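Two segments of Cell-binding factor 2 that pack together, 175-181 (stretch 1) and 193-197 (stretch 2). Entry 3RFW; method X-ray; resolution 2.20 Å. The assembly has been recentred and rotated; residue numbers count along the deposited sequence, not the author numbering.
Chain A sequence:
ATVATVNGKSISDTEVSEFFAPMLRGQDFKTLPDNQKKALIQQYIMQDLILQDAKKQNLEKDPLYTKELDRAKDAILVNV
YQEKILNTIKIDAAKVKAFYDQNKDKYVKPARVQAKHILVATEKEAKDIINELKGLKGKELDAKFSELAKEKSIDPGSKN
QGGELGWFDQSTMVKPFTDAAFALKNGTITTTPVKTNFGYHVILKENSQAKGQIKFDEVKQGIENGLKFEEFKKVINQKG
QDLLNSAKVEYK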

# COMPACT_ATOMS: atom_id res chain seq x y z
N LYS A 175 33.26 2.57 -5.10
CA LYS A 175 34.10 3.43 -4.26
C LYS A 175 34.93 4.42 -5.09
O LYS A 175 34.98 5.61 -4.76
CB LYS A 175 35.01 2.59 -3.35
N PRO A 176 35.58 3.95 -6.16
CA PRO A 176 36.46 4.86 -6.90
C PRO A 176 35.72 6.09 -7.46
O PRO A 176 36.27 7.20 -7.46
CB PRO A 176 37.04 3.97 -8.02
CG PRO A 176 36.20 2.70 -8.02
CD PRO A 176 35.70 2.55 -6.62
N PHE A 177 34.48 5.90 -7.91
CA PHE A 177 33.63 7.01 -8.33
C PHE A 177 33.24 7.87 -7.11
O PHE A 177 33.47 9.08 -7.08
CB PHE A 177 32.36 6.48 -9.04
CG PHE A 177 31.51 7.56 -9.66
CD1 PHE A 177 30.47 8.13 -8.94
CD2 PHE A 177 31.78 8.03 -10.94
CE1 PHE A 177 29.69 9.16 -9.50
CE2 PHE A 177 31.04 9.09 -11.49
CZ PHE A 177 29.98 9.65 -10.75
N THR A 178 32.68 7.20 -6.11
CA THR A 178 32.34 7.77 -4.80
C THR A 178 33.49 8.57 -4.16
O THR A 178 33.27 9.69 -3.68
CB THR A 178 31.89 6.63 -3.86
OG1 THR A 178 30.69 6.06 -4.38
CG2 THR A 178 31.63 7.12 -2.46
N ASP A 179 34.69 8.01 -4.16
CA ASP A 179 35.87 8.70 -3.65
C ASP A 179 36.10 10.05 -4.32
O ASP A 179 36.26 11.07 -3.65
CB ASP A 179 37.13 7.82 -3.79
CG ASP A 179 37.21 6.72 -2.73
OD1 ASP A 179 36.32 6.65 -1.84
OD2 ASP A 179 38.17 5.91 -2.79
N ALA A 180 36.15 10.07 -5.64
CA ALA A 180 36.41 11.33 -6.32
C ALA A 180 35.28 12.35 -6.08
O ALA A 180 35.55 13.54 -5.89
CB ALA A 180 36.67 11.12 -7.80
N ALA A 181 34.03 11.88 -6.05
CA ALA A 181 32.89 12.78 -5.98
C ALA A 181 32.75 13.44 -4.60
O ALA A 181 32.40 14.62 -4.50
CB ALA A 181 31.60 12.06 -6.37
N PRO A 193 40.52 12.19 -14.99
CA PRO A 193 39.65 11.04 -15.26
C PRO A 193 39.59 10.07 -14.08
O PRO A 193 40.60 9.82 -13.43
CB PRO A 193 40.31 10.40 -16.47
CG PRO A 193 40.86 11.56 -17.24
CD PRO A 193 41.28 12.59 -16.20
N VAL A 194 38.38 9.61 -13.77
CA VAL A 194 38.16 8.59 -12.73
C VAL A 194 37.92 7.24 -13.39
O VAL A 194 37.03 7.12 -14.23
CB VAL A 194 36.91 8.92 -11.87
CG1 VAL A 194 36.71 7.89 -10.76
CG2 VAL A 194 36.99 10.36 -11.31
N LYS A 195 38.67 6.23 -12.97
CA LYS A 195 38.61 4.92 -13.60
C LYS A 195 37.73 3.94 -12.83
O LYS A 195 37.95 3.70 -11.65
CB LYS A 195 40.01 4.33 -13.77
N THR A 196 36.75 3.35 -13.52
CA THR A 196 35.97 2.25 -12.94
C THR A 196 35.85 1.04 -13.89
O THR A 196 36.43 1.04 -14.98
CB THR A 196 34.53 2.70 -12.57
OG1 THR A 196 33.78 2.96 -13.77
CG2 THR A 196 34.54 3.95 -11.70
N ASN A 197 35.02 0.08 -13.49
CA ASN A 197 34.58 -1.01 -14.37
C ASN A 197 33.76 -0.57 -15.59
O ASN A 197 33.61 -1.34 -16.54
CB ASN A 197 33.79 -2.06 -13.57

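The most unusual feature of this contact is a proline on the contacting face of a helix, packed so closely that the CG1 methyl of Val194 lies 3.4 Å from the backbone O of Pro176. Val194 and Thr196 press against that face, and no hydrogen bond joins the two stretches among the atoms modelled. The helix, 175-181, and the strand around 194-196 run nearly antiparallel, with 161° between their directions and axes that approach to 7.8 Å. That spacing is close for a helix and a strand. Although the axes come close, the contact is small, burying 205 Å² with both sides summed. The register follows the reversed directions: Pro176 lies nearest Thr196 and Phe177 nearest Val194, their CA atoms 6.6 and 6.5 Å apart.

Val194 is the centre of the packing. With chi1 in the t well, its two methyl groups reach different parts of the helix. CG2 meets the CB of Ala180 at 3.6 Å, an ordinary van der Waals contact between apolar groups. Alanine suits this position because its side chain is a single methyl, which lets the strand lie close while still offering a nonpolar surface. CG1 lies chiefly against the backbone, beside the O of Pro176 and 4.0 Å from the CA of Phe177. The same carbonyl of Pro176 accepts a weak hydrogen bond from the N of Ala180 at 3.4 Å, so the methyl packs beside a helical turn whose hydrogen bond is long.

Pro176 and Ala180 are four residues apart, about one helical turn, and the CA-to-CB bonds of both point toward the strand. Proline has no backbone N-H to donate, which costs little in the first turn of this helix segment, and its phi of -60° fits a helix; its compact ring supplies carbon surface without a flexible chain. Its CB lies 3.8 Å from the O of Lys195, and its CG is 4.2 Å from the CG2 of Thr196.

Thr196 also turns toward the helix and serves both sides of its chemistry. Its CG2 methyl packs 4.3 Å from the CB of Phe177, while its OG1 is hydrogen-bonded to a residue just outside the stretch. Phe177 is buried, yet its CA-to-CB bond points sideways, and it meets the strand through its backbone and CB while the aromatic ring extends beyond the closest contacts.

Lys195 obeys the alternation of a strand: between two inward-facing neighbours, its CA-to-CB bond points away, a fitting direction for a long charged side chain, although the atoms beyond CB are not modelled.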